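Local coordinates for protein response regulator receiver (Brucella melitensis biovar Abortus, PDB 4G97) that probably works as the response regulator PhyR, in which phosphorylation of a receiver domain frees a sigma-like domain to bind an anti-sigma factor, at residues Q97-V102 with V246-S251; S135-T140 with Q252-E257; L14-R19 with L236-F241; G44-A49 with Y57-N62; G168-R171 with E175-A178. One frame throughout, in Å; residues are numbered along the deposited sequence.

How the contacts relate
Contacts 1 to 3 join the sigma-like part of PhyR and its linker to the receiver domain, a worked example of an interface assembled from small, unlike patches. Contacts 1 and 2 both use helix 243-265 and lie with their centres about 11 Å apart. Contact 3, whose centre is about 10 Å from that of contact 1, ties helix 11-22 to strand 236-238. Just beyond that strand Lys239 forms a salt bridge with Asp191, the predicted phosphorylation site. Contacts 4 and 5 are internal to the two domains: their centres stand about 44 Å apart, on opposite sides of the chain's centre. Contact 4 nevertheless touches contact 3 through Tyr57 and Phe60.

Contact 1: residues Q97-V102 with V246-S251; sequences QAFLLV and VKALIS
Phe99 and Leu100 pack on Lys247 and Ala248 in a buried helix-helix contact that joins the sigma-like part of PhyR to the last helix of its receiver domain. The two segments run roughly antiparallel, with 143° between their directions and their axes 9.9 Å apart at closest approach. Such spacing leaves room for side chains between the helices, and the methyl of Ala248 and the ring of Phe99 meet in the middle of it. That methyl comes in at the edge of the ring, in its plane, with Ala248 CB 3.9 Å from Phe99 CD2. On the Leu100 side, the branch carrying CD2 reaches to within 4.2 Å of Ala248 CB. The ring is carried across the gap because CG of Phe99 lies opposite its own backbone N (chi1 -156°). Its far end then meets the aliphatic part of Lys247, where Phe99 CZ stands 3.7 Å from Lys247 CE and the two side chains cross at about a right angle. No hydrogen bond links the segments; the contact is van der Waals packing of Phe99 and Leu100 on Ala248 and the Lys247 chain. Around it, Ile134 of helix 120-135 also packs on Phe99, while Ala20 and Leu21 of helix 11-22 touch Leu100.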
# COMPACT_ATOMS: atom_id res chain seq x y z
N GLN A 97 10.21 1.51 5.29
CA GLN A 97 9.71 0.34 6.03
C GLN A 97 9.14 0.80 7.37
O GLN A 97 8.07 0.36 7.77
CB GLN A 97 10.83 -0.67 6.29
CG GLN A 97 11.37 -1.33 5.04
CD GLN A 97 12.41 -2.37 5.36
OE1 GLN A 97 12.25 -3.18 6.28
NE2 GLN A 97 13.47 -2.40 4.56
N ALA A 98 9.86 1.72 8.06
CA ALA A 98 9.47 2.22 9.36
C ALA A 98 8.14 2.97 9.29
O ALA A 98 7.23 2.68 10.06
CB ALA A 98 10.58 3.10 9.93
N PHE A 99 8.01 3.89 8.32
CA PHE A 99 6.79 4.67 8.13
C PHE A 99 5.61 3.78 7.74
O PHE A 99 4.49 3.97 8.26
CB PHE A 99 7.00 5.79 7.09
CG PHE A 99 6.04 6.94 7.26
CD1 PHE A 99 6.36 8.02 8.07
CD2 PHE A 99 4.82 6.95 6.60
CE1 PHE A 99 5.46 9.08 8.24
CE2 PHE A 99 3.92 8.01 6.77
CZ PHE A 99 4.25 9.07 7.58
N LEU A 100 5.86 2.77 6.88
CA LEU A 100 4.82 1.84 6.45
C LEU A 100 4.27 1.05 7.64
O LEU A 100 3.06 0.98 7.80
CB LEU A 100 5.29 0.90 5.32
CG LEU A 100 5.47 1.52 3.90
CD1 LEU A 100 5.91 0.48 2.93
CD2 LEU A 100 4.17 2.14 3.37
N LEU A 101 5.15 0.55 8.51
CA LEU A 101 4.76 -0.22 9.72
C LEU A 101 3.85 0.54 10.65
O LEU A 101 2.95 -0.05 11.23
CB LEU A 101 6.00 -0.73 10.49
CG LEU A 101 6.81 -1.84 9.81
CD1 LEU A 101 8.17 -1.99 10.47
CD2 LEU A 101 6.04 -3.16 9.76
N VAL A 102 4.09 1.85 10.80
CA VAL A 102 3.27 2.70 11.65
C VAL A 102 2.06 3.27 10.92
O VAL A 102 0.93 3.03 11.35
CB VAL A 102 4.08 3.77 12.46
CG1 VAL A 102 5.02 3.12 13.46
CG2 VAL A 102 4.86 4.70 11.54
N VAL A 246 -3.03 6.96 3.67
CA VAL A 246 -3.19 7.51 2.31
C VAL A 246 -1.90 8.20 1.87
O VAL A 246 -1.37 7.90 0.80
CB VAL A 246 -4.41 8.47 2.25
CG1 VAL A 246 -4.46 9.20 0.91
CG2 VAL A 246 -5.71 7.70 2.49
N LYS A 247 -1.38 9.09 2.71
CA LYS A 247 -0.13 9.81 2.49
C LYS A 247 1.03 8.82 2.16
O LYS A 247 1.75 9.02 1.17
CB LYS A 247 0.18 10.62 3.75
CG LYS A 247 1.52 11.35 3.74
CD LYS A 247 1.60 12.38 4.87
CE LYS A 247 2.26 11.86 6.12
NZ LYS A 247 2.21 12.87 7.22
N ALA A 248 1.16 7.76 2.99
CA ALA A 248 2.19 6.74 2.85
C ALA A 248 2.07 5.98 1.56
O ALA A 248 3.08 5.74 0.91
CB ALA A 248 2.14 5.77 4.02
N LEU A 249 0.85 5.56 1.20
CA LEU A 249 0.65 4.77 -0.00
C LEU A 249 0.81 5.59 -1.28
O LEU A 249 1.35 5.07 -2.24
CB LEU A 249 -0.62 3.96 0.04
CG LEU A 249 -0.62 2.86 1.12
CD1 LEU A 249 -2.01 2.31 1.31
CD2 LEU A 249 0.39 1.75 0.81
N ILE A 250 0.42 6.88 -1.26
CA ILE A 250 0.66 7.76 -2.41
C ILE A 250 2.17 7.92 -2.60
O ILE A 250 2.66 7.80 -3.72
CB ILE A 250 -0.06 9.14 -2.33
CG1 ILE A 250 -1.57 8.94 -2.41
CG2 ILE A 250 0.42 10.07 -3.48
CD1 ILE A 250 -2.37 10.17 -2.01
N SER A 251 2.90 8.16 -1.49
CA SER A 251 4.35 8.30 -1.50
C SER A 251 5.02 7.06 -2.12
O SER A 251 5.88 7.21 -2.99
CB SER A 251 4.87 8.53 -0.08
OG SER A 251 6.29 8.61 -0.10

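Contact 2: residues S135-T140 with Q252-E257; sequences SRQVAT and QALFFE
Leu254 packs by van der Waals contact on Gln137, Val138 and Thr140, between helix 243-265 and the linker that leads from helix 120-135 into strand 141-145. Its two methyl groups share the work. The CD1 branch meets the aliphatic root of Gln137, with Leu254 CD1 4.0 Å from Gln137 CB, and the two side chains cross at about a right angle. The same methyl lies 3.8 Å from the backbone oxygen Val138 O. The CD2 branch presses on the hydroxyl of Thr140, where Leu254 CD2 and Thr140 OG1 approach to 3.3 Å as the side chains run past each other in opposite directions.

Polar bonds stay within the linker or go elsewhere. Thr140 OG1 donates to Val138 O at 2.9 Å, reaching it from above the carbonyl plane, 39° out of it; this bond sets the direction of the hydroxyl that lies beside Leu254 CD2. With CG anti to its carbonyl carbon (chi1 -62°), Gln137 extends its amide past the leucine, where OE1 is hydrogen-bonded to His164 NE2 and NE2 donates to Ile134 O. His164 ND1 also takes the bond from Thr140 N. Beside this patch, Met187 of strand 187-191 packs on both Thr140 and Leu254.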
# COMPACT_ATOMS: atom_id res chain seq x y z
N SER A 135 6.57 13.21 3.14
CA SER A 135 5.83 14.49 3.09
C SER A 135 6.19 15.32 1.85
O SER A 135 5.45 16.23 1.47
CB SER A 135 6.05 15.30 4.36
N ARG A 136 7.32 14.99 1.20
CA ARG A 136 7.80 15.66 -0.00
C ARG A 136 7.54 14.74 -1.21
O ARG A 136 8.26 13.77 -1.44
CB ARG A 136 9.28 16.07 0.17
CG ARG A 136 9.94 16.69 -1.05
CD ARG A 136 10.97 15.71 -1.58
NE ARG A 136 11.69 16.22 -2.74
CZ ARG A 136 11.26 16.15 -3.99
NH1 ARG A 136 10.07 15.62 -4.27
NH2 ARG A 136 12.00 16.63 -4.98
N GLN A 137 6.44 15.00 -1.91
CA GLN A 137 6.02 14.20 -3.06
C GLN A 137 5.96 15.10 -4.28
O GLN A 137 5.64 16.27 -4.16
CB GLN A 137 4.64 13.57 -2.78
CG GLN A 137 4.63 12.60 -1.59
CD GLN A 137 3.25 12.14 -1.17
OE1 GLN A 137 2.29 12.20 -1.93
NE2 GLN A 137 3.14 11.55 0.03
N VAL A 138 6.28 14.54 -5.47
CA VAL A 138 6.20 15.29 -6.74
C VAL A 138 4.71 15.56 -6.99
O VAL A 138 3.90 14.63 -6.94
CB VAL A 138 6.84 14.50 -7.92
CG1 VAL A 138 6.82 15.32 -9.21
CG2 VAL A 138 8.28 14.09 -7.58
N ALA A 139 4.34 16.84 -7.20
CA ALA A 139 2.94 17.23 -7.42
C ALA A 139 2.36 16.43 -8.58
O ALA A 139 2.91 16.46 -9.69
CB ALA A 139 2.82 18.73 -7.66
N THR A 140 1.27 15.72 -8.32
CA THR A 140 0.62 14.85 -9.28
C THR A 140 -0.84 15.20 -9.45
O THR A 140 -1.52 15.59 -8.48
CB THR A 140 0.85 13.34 -8.85
OG1 THR A 140 2.25 13.11 -8.75
CG2 THR A 140 0.29 12.34 -9.81
N GLN A 252 4.65 5.85 -1.67
CA GLN A 252 5.20 4.61 -2.24
C GLN A 252 4.89 4.50 -3.72
O GLN A 252 5.78 4.17 -4.51
CB GLN A 252 4.67 3.37 -1.52
CG GLN A 252 5.19 3.19 -0.11
CD GLN A 252 6.68 3.05 -0.04
OE1 GLN A 252 7.35 3.96 0.38
NE2 GLN A 252 7.22 1.90 -0.41
N ALA A 253 3.64 4.76 -4.12
CA ALA A 253 3.22 4.65 -5.52
C ALA A 253 4.04 5.55 -6.46
O ALA A 253 4.37 5.13 -7.56
CB ALA A 253 1.74 4.96 -5.66
N LEU A 254 4.34 6.79 -6.01
CA LEU A 254 5.13 7.76 -6.75
C LEU A 254 6.62 7.40 -6.71
O LEU A 254 7.32 7.66 -7.68
CB LEU A 254 4.93 9.17 -6.20
CG LEU A 254 3.56 9.81 -6.42
CD1 LEU A 254 3.46 11.10 -5.63
CD2 LEU A 254 3.29 10.09 -7.90
N PHE A 255 7.10 6.80 -5.59
CA PHE A 255 8.47 6.32 -5.43
C PHE A 255 8.76 5.23 -6.49
O PHE A 255 9.78 5.32 -7.18
CB PHE A 255 8.71 5.79 -4.00
CG PHE A 255 10.06 5.15 -3.76
CD1 PHE A 255 11.19 5.93 -3.52
CD2 PHE A 255 10.20 3.77 -3.79
CE1 PHE A 255 12.44 5.34 -3.33
CE2 PHE A 255 11.46 3.17 -3.61
CZ PHE A 255 12.57 3.96 -3.36
N PHE A 256 7.84 4.23 -6.64
CA PHE A 256 7.99 3.16 -7.63
C PHE A 256 7.72 3.63 -9.04
O PHE A 256 8.36 3.13 -9.96
CB PHE A 256 7.17 1.91 -7.30
CG PHE A 256 7.72 1.20 -6.09
CD1 PHE A 256 8.93 0.52 -6.15
CD2 PHE A 256 7.04 1.22 -4.87
CE1 PHE A 256 9.45 -0.12 -5.03
CE2 PHE A 256 7.57 0.59 -3.75
CZ PHE A 256 8.77 -0.07 -3.84
N GLU A 257 6.80 4.61 -9.21
CA GLU A 257 6.50 5.16 -10.54
C GLU A 257 7.70 5.87 -11.12
O GLU A 257 8.00 5.72 -12.31
CB GLU A 257 5.26 6.07 -10.53
CG GLU A 257 4.78 6.51 -11.91
CD GLU A 257 4.43 5.42 -12.91
OE1 GLU A 257 4.25 4.25 -12.50
OE2 GLU A 257 4.35 5.74 -14.12

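Contact 3: residues L14-R19 with L236-F241; sequences LRRFSR and LVTKPF
Arg16 meets Leu236 and Thr238 where helix 11-22 of the sigma-like part faces strand 236-238 at the edge of the receiver sheet. Before it in the helix, Leu14 packs on Tyr57 and Phe60 of helix 52-64. The Arg16 chain leaves the helix with CG anti to the backbone N (chi1 178°) and bends at chi3, which brings the methylene CD to 3.8 Å from Leu236 O and the edge of the guanidinium up to Thr238. There the hydroxyl lies in the guanidinium plane, but Arg16 NH1 and Thr238 OG1 are 3.8 Å apart and the link is made by one water. That water accepts from Arg16 NH1 at 3.1 Å. It donates to the backbone oxygen Leu236 O at 3.0 Å, and it is also hydrogen-bonded to Thr238 OG1 at 2.7 Å. Three bonds thus fix the water between helix and strand. Glu105 forms a salt bridge with Arg16 NH2, so the charge is probably balanced largely within the sigma-like part. Phe17 and Ser18 turn to helix 52-64. Arg19 also points at the strand but spends its guanidinium on salt bridges with Glu232 and Asp29. Strand 236-238 itself lies beside strand 215-219, to which Val237 is hydrogen-bonded.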
# COMPACT_ATOMS: atom_id res chain seq x y z
N LEU A 14 0.25 -8.87 6.02
CA LEU A 14 1.68 -8.98 5.73
C LEU A 14 1.89 -8.84 4.21
O LEU A 14 2.86 -8.21 3.80
CB LEU A 14 2.28 -10.27 6.29
CG LEU A 14 3.78 -10.51 6.01
CD1 LEU A 14 4.66 -9.58 6.81
CD2 LEU A 14 4.16 -11.98 6.26
N ARG A 15 0.96 -9.38 3.39
CA ARG A 15 0.98 -9.21 1.92
C ARG A 15 0.78 -7.72 1.60
O ARG A 15 1.47 -7.21 0.74
CB ARG A 15 -0.12 -10.05 1.23
CG ARG A 15 0.20 -11.54 1.25
CD ARG A 15 -0.76 -12.39 0.44
NE ARG A 15 -0.58 -13.80 0.81
CZ ARG A 15 -1.31 -14.44 1.72
NH1 ARG A 15 -2.35 -13.84 2.29
NH2 ARG A 15 -1.05 -15.69 2.03
N ARG A 16 -0.14 -7.01 2.31
CA ARG A 16 -0.35 -5.58 2.08
C ARG A 16 0.99 -4.83 2.27
O ARG A 16 1.43 -4.08 1.38
CB ARG A 16 -1.41 -5.00 3.03
CG ARG A 16 -1.60 -3.48 2.84
CD ARG A 16 -2.56 -2.86 3.84
NE ARG A 16 -2.13 -3.15 5.22
CZ ARG A 16 -2.92 -3.11 6.28
NH1 ARG A 16 -4.19 -2.74 6.16
NH2 ARG A 16 -2.44 -3.43 7.47
N PHE A 17 1.66 -5.11 3.40
CA PHE A 17 2.96 -4.54 3.73
C PHE A 17 4.01 -4.91 2.66
O PHE A 17 4.68 -4.02 2.15
CB PHE A 17 3.40 -5.03 5.12
CG PHE A 17 4.78 -4.59 5.55
CD1 PHE A 17 5.06 -3.25 5.79
CD2 PHE A 17 5.79 -5.53 5.77
CE1 PHE A 17 6.34 -2.85 6.19
CE2 PHE A 17 7.06 -5.13 6.19
CZ PHE A 17 7.32 -3.78 6.38
N SER A 18 4.09 -6.21 2.28
CA SER A 18 5.05 -6.71 1.29
C SER A 18 4.87 -6.05 -0.08
O SER A 18 5.85 -5.66 -0.69
CB SER A 18 4.95 -8.22 1.18
OG SER A 18 6.08 -8.74 0.50
N ARG A 19 3.60 -5.91 -0.56
CA ARG A 19 3.28 -5.25 -1.82
C ARG A 19 3.66 -3.77 -1.77
O ARG A 19 4.26 -3.28 -2.73
CB ARG A 19 1.79 -5.41 -2.15
CG ARG A 19 1.37 -6.86 -2.41
CD ARG A 19 -0.12 -6.93 -2.60
NE ARG A 19 -0.61 -8.31 -2.51
CZ ARG A 19 -1.88 -8.66 -2.65
NH1 ARG A 19 -2.81 -7.75 -2.92
NH2 ARG A 19 -2.23 -9.93 -2.52
N LEU A 236 -3.37 -0.72 -1.23
CA LEU A 236 -4.71 -0.86 -0.67
C LEU A 236 -4.89 -0.02 0.59
O LEU A 236 -4.19 -0.23 1.58
CB LEU A 236 -4.91 -2.36 -0.34
CG LEU A 236 -6.32 -2.93 -0.32
CD1 LEU A 236 -7.06 -2.71 -1.66
CD2 LEU A 236 -6.26 -4.42 -0.04
N VAL A 237 -5.80 0.94 0.52
CA VAL A 237 -6.15 1.83 1.62
C VAL A 237 -7.42 1.23 2.25
O VAL A 237 -8.33 0.82 1.54
CB VAL A 237 -6.38 3.30 1.14
CG1 VAL A 237 -7.11 4.14 2.18
CG2 VAL A 237 -5.07 3.97 0.76
N THR A 238 -7.48 1.19 3.58
CA THR A 238 -8.69 0.72 4.27
C THR A 238 -9.62 1.94 4.49
O THR A 238 -9.14 3.02 4.83
CB THR A 238 -8.32 0.04 5.59
OG1 THR A 238 -7.58 -1.15 5.30
CG2 THR A 238 -9.55 -0.33 6.45
N LYS A 239 -10.92 1.78 4.24
CA LYS A 239 -11.85 2.85 4.57
C LYS A 239 -12.67 2.43 5.80
O LYS A 239 -13.11 1.28 5.85
CB LYS A 239 -12.67 3.38 3.38
CG LYS A 239 -13.68 2.43 2.80
CD LYS A 239 -14.63 3.16 1.88
CE LYS A 239 -15.59 2.17 1.31
NZ LYS A 239 -16.63 2.83 0.49
N PRO A 240 -12.79 3.27 6.86
CA PRO A 240 -12.23 4.63 7.00
C PRO A 240 -10.73 4.51 7.21
O PRO A 240 -10.26 3.45 7.63
CB PRO A 240 -12.97 5.17 8.24
CG PRO A 240 -13.19 3.96 9.08
CD PRO A 240 -13.52 2.86 8.09
N PHE A 241 -9.97 5.55 6.88
CA PHE A 241 -8.51 5.49 6.98
C PHE A 241 -7.96 6.55 7.85
O PHE A 241 -8.56 7.62 7.97
CB PHE A 241 -7.85 5.68 5.58
CG PHE A 241 -8.48 6.79 4.75
CD1 PHE A 241 -9.47 6.50 3.82
CD2 PHE A 241 -8.12 8.12 4.94
CE1 PHE A 241 -10.09 7.53 3.10
CE2 PHE A 241 -8.73 9.14 4.22
CZ PHE A 241 -9.73 8.84 3.32
O HOH W 1 -5.65 -1.89 3.57

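Contact 4: residues G44-A49 with Y57-N62; sequences GIFPEA and YRLFCN
Pro47 and Leu59 meet where the loop of residues 44-49, which follows helix 25-41 and leads into helix 52-64, folds back, so the connection between two helices of the sigma2 domain packs on the second helix. Pro47 rests on the helix surface: Pro47 CD lies 3.8 Å from Leu59 CB, and Pro47 CG stands 3.8 Å from the backbone atom Leu59 N. The CB corner of the same ring meets Arg58. There Pro47 CB sits 3.8 Å above the guanidinium plane of Arg58, over one face and offset toward the rim, while the aliphatic stem of the arginine runs alongside the ring. That stem is extended from CG to NE, and CG lies opposite the backbone N (chi1 -172°), which sends the chain out across the proline. The two branches of Leu59 take up the rest of the loop. Leu59 CD2 lies 4.1 Å from Phe46 CD1, oblique to the ring, one face of which is covered by Pro47 CD, the neighbour in sequence. The other branch turns to the start of the loop, where Leu59 CD1 lies 3.9 Å from Ile45 CD1.

A second layer positions these groups. Leu39 of helix 25-41 touches both Phe46 and Leu59, backing the leucine from the preceding helix. Arg58 NE pairs with Glu117, so a salt bridge helps fix the guanidinium that lies over Pro47. The same carboxylate oxygen, Glu117 OE2, also accepts a hydrogen bond from Asn62 ND2, one turn further along the helix.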
# COMPACT_ATOMS: atom_id res chain seq x y z
N GLY A 44 11.32 -23.49 14.13
CA GLY A 44 12.26 -22.92 15.07
C GLY A 44 12.78 -21.54 14.70
O GLY A 44 13.27 -20.82 15.58
N ILE A 45 12.68 -21.16 13.41
CA ILE A 45 13.11 -19.84 12.90
C ILE A 45 12.20 -18.70 13.36
O ILE A 45 12.62 -17.54 13.35
CB ILE A 45 13.38 -19.82 11.38
CG1 ILE A 45 12.07 -19.98 10.55
CG2 ILE A 45 14.48 -20.82 10.99
CD1 ILE A 45 12.14 -19.59 9.08
N PHE A 46 10.95 -19.02 13.74
CA PHE A 46 9.99 -18.02 14.19
C PHE A 46 10.59 -17.23 15.36
O PHE A 46 10.98 -17.84 16.36
CB PHE A 46 8.65 -18.64 14.57
CG PHE A 46 7.55 -17.61 14.63
CD1 PHE A 46 7.04 -17.05 13.46
CD2 PHE A 46 7.05 -17.17 15.85
CE1 PHE A 46 6.03 -16.09 13.52
CE2 PHE A 46 6.05 -16.20 15.90
CZ PHE A 46 5.54 -15.67 14.74
N PRO A 47 10.77 -15.89 15.24
CA PRO A 47 11.37 -15.13 16.35
C PRO A 47 10.50 -15.12 17.59
O PRO A 47 9.28 -15.32 17.49
CB PRO A 47 11.54 -13.71 15.79
CG PRO A 47 11.29 -13.82 14.33
CD PRO A 47 10.39 -14.99 14.14
N GLU A 48 11.12 -14.89 18.74
CA GLU A 48 10.44 -14.79 20.03
C GLU A 48 10.10 -13.30 20.16
O GLU A 48 10.99 -12.47 20.29
CB GLU A 48 11.36 -15.30 21.16
CG GLU A 48 10.65 -15.66 22.45
CD GLU A 48 10.43 -17.14 22.73
OE1 GLU A 48 10.07 -17.88 21.78
OE2 GLU A 48 10.56 -17.54 23.91
N ALA A 49 8.82 -12.96 20.03
CA ALA A 49 8.38 -11.56 20.07
C ALA A 49 7.23 -11.36 21.05
O ALA A 49 6.77 -12.34 21.64
CB ALA A 49 7.95 -11.13 18.66
N TYR A 57 5.98 -10.40 11.21
CA TYR A 57 6.55 -9.26 10.48
C TYR A 57 8.05 -9.17 10.65
O TYR A 57 8.76 -8.82 9.70
CB TYR A 57 5.90 -7.96 10.94
CG TYR A 57 4.60 -7.64 10.24
CD1 TYR A 57 3.43 -8.33 10.53
CD2 TYR A 57 4.53 -6.63 9.28
CE1 TYR A 57 2.22 -8.01 9.91
CE2 TYR A 57 3.34 -6.29 8.66
CZ TYR A 57 2.18 -6.96 9.00
OH TYR A 57 0.99 -6.62 8.41
N ARG A 58 8.55 -9.51 11.88
CA ARG A 58 9.98 -9.57 12.23
C ARG A 58 10.70 -10.62 11.37
O ARG A 58 11.74 -10.34 10.79
CB ARG A 58 10.16 -9.87 13.74
CG ARG A 58 11.61 -9.76 14.19
CD ARG A 58 11.70 -9.77 15.69
NE ARG A 58 13.06 -10.09 16.10
CZ ARG A 58 13.42 -10.38 17.35
NH1 ARG A 58 12.52 -10.39 18.32
NH2 ARG A 58 14.69 -10.66 17.63
N LEU A 59 10.11 -11.83 11.27
CA LEU A 59 10.63 -12.89 10.42
C LEU A 59 10.68 -12.40 8.98
O LEU A 59 11.72 -12.54 8.32
CB LEU A 59 9.74 -14.14 10.54
CG LEU A 59 10.07 -15.34 9.65
CD1 LEU A 59 11.46 -15.88 9.94
CD2 LEU A 59 9.05 -16.44 9.89
N PHE A 60 9.56 -11.80 8.48
CA PHE A 60 9.53 -11.25 7.12
C PHE A 60 10.67 -10.25 6.92
O PHE A 60 11.44 -10.40 5.97
CB PHE A 60 8.16 -10.61 6.80
CG PHE A 60 8.12 -10.00 5.42
CD1 PHE A 60 8.53 -8.69 5.21
CD2 PHE A 60 7.71 -10.75 4.32
CE1 PHE A 60 8.53 -8.14 3.93
CE2 PHE A 60 7.69 -10.19 3.04
CZ PHE A 60 8.11 -8.89 2.85
N CYS A 61 10.77 -9.22 7.78
CA CYS A 61 11.82 -8.19 7.69
C CYS A 61 13.25 -8.74 7.82
O CYS A 61 14.13 -8.26 7.12
CB CYS A 61 11.57 -7.03 8.64
SG CYS A 61 10.06 -6.08 8.29
N ASN A 62 13.47 -9.78 8.67
CA ASN A 62 14.80 -10.40 8.80
C ASN A 62 15.17 -11.17 7.52
O ASN A 62 16.32 -11.09 7.09
CB ASN A 62 14.89 -11.34 10.01
CG ASN A 62 14.85 -10.65 11.35
OD1 ASN A 62 15.02 -9.43 11.47
ND2 ASN A 62 14.63 -11.44 12.39

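Contact 5: residues G168-R171 with E175-A178; sequences GIAR and EALA
Ala170 and Ala176 are pressed together at the turn from strand 165-170 into helix 173-183, the start of a beta-alpha-beta crossover in the receiver domain. This is the tight side of the contact. The methyl of Ala170 points at the first turns of the helix and lies against its backbone, with Ala170 CB only 3.5 Å from Ala176 CA, closer than carbon atoms usually pack. The two methyl groups follow at 3.7 Å between Ala170 CB and Ala176 CB. Two alanines meeting here are consistent with the close approach of strand end and helix start.

The outer side is polar and more open. Glu175, an exposed residue, reaches across to the strand end with its chain extended beyond CG, and CG stands beside the backbone N (chi1 -74°). Glu175 OE1 accepts from the backbone Arg171 N at 2.9 Å in a nearly straight bond (163°), met almost along the C-O axis. The bond ties the loop residue just past the strand to the first turn of the helix, where Glu175 N is itself hydrogen-bonded to Thr172 OG1. Arg171 makes no ion pair with Glu175: Arg171 NE and Glu175 OE1 are 5.8 Å apart. Instead its chain bends at chi2 and leads away, laying one face of the guanidinium over Ile169 CG2. Strand 141-145 is the next strand of the sheet, bonded to Gly168 and Ala170 through Ile144 and touching Ala176 through Ile145, while helix 149-161 covers Ile169 and meets Arg171 at Ala152.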
# COMPACT_ATOMS: atom_id res chain seq x y z
N GLY A 168 -10.79 15.73 -10.64
CA GLY A 168 -12.21 15.46 -10.49
C GLY A 168 -12.49 14.21 -9.68
O GLY A 168 -11.57 13.45 -9.33
N ILE A 169 -13.77 14.02 -9.36
CA ILE A 169 -14.30 12.91 -8.58
C ILE A 169 -15.34 12.21 -9.43
O ILE A 169 -16.35 12.81 -9.79
CB ILE A 169 -14.87 13.39 -7.20
CG1 ILE A 169 -13.75 14.00 -6.31
CG2 ILE A 169 -15.57 12.24 -6.48
CD1 ILE A 169 -14.20 14.77 -5.12
N ALA A 170 -15.08 10.94 -9.76
CA ALA A 170 -16.02 10.12 -10.52
C ALA A 170 -16.80 9.23 -9.53
O ALA A 170 -16.21 8.66 -8.62
CB ALA A 170 -15.27 9.26 -11.51
N ARG A 171 -18.14 9.15 -9.69
CA ARG A 171 -19.02 8.37 -8.81
C ARG A 171 -19.40 7.01 -9.42
O ARG A 171 -19.76 6.09 -8.69
CB ARG A 171 -20.27 9.18 -8.41
CG ARG A 171 -20.00 10.62 -7.92
CD ARG A 171 -19.82 10.73 -6.42
NE ARG A 171 -19.43 12.08 -5.99
CZ ARG A 171 -18.86 12.37 -4.82
NH1 ARG A 171 -18.58 11.41 -3.95
NH2 ARG A 171 -18.55 13.63 -4.52
N GLU A 175 -18.66 7.78 -15.52
CA GLU A 175 -18.09 9.10 -15.22
C GLU A 175 -16.57 9.00 -15.15
O GLU A 175 -15.90 9.93 -15.57
CB GLU A 175 -18.60 9.66 -13.89
CG GLU A 175 -20.03 10.16 -13.92
CD GLU A 175 -20.56 10.71 -12.61
OE1 GLU A 175 -19.85 10.62 -11.59
OE2 GLU A 175 -21.70 11.23 -12.61
N ALA A 176 -16.05 7.86 -14.62
CA ALA A 176 -14.62 7.58 -14.46
C ALA A 176 -13.87 7.50 -15.77
O ALA A 176 -12.79 8.07 -15.87
CB ALA A 176 -14.40 6.32 -13.63
N LEU A 177 -14.43 6.78 -16.78
CA LEU A 177 -13.80 6.65 -18.11
C LEU A 177 -13.82 8.00 -18.82
O LEU A 177 -12.81 8.40 -19.42
CB LEU A 177 -14.54 5.59 -18.93
N ALA A 178 -14.93 8.75 -18.69
CA ALA A 178 -15.07 10.07 -19.28
C ALA A 178 -14.10 11.08 -18.64
O ALA A 178 -13.48 11.86 -19.37
CB ALA A 178 -16.50 10.55 -19.18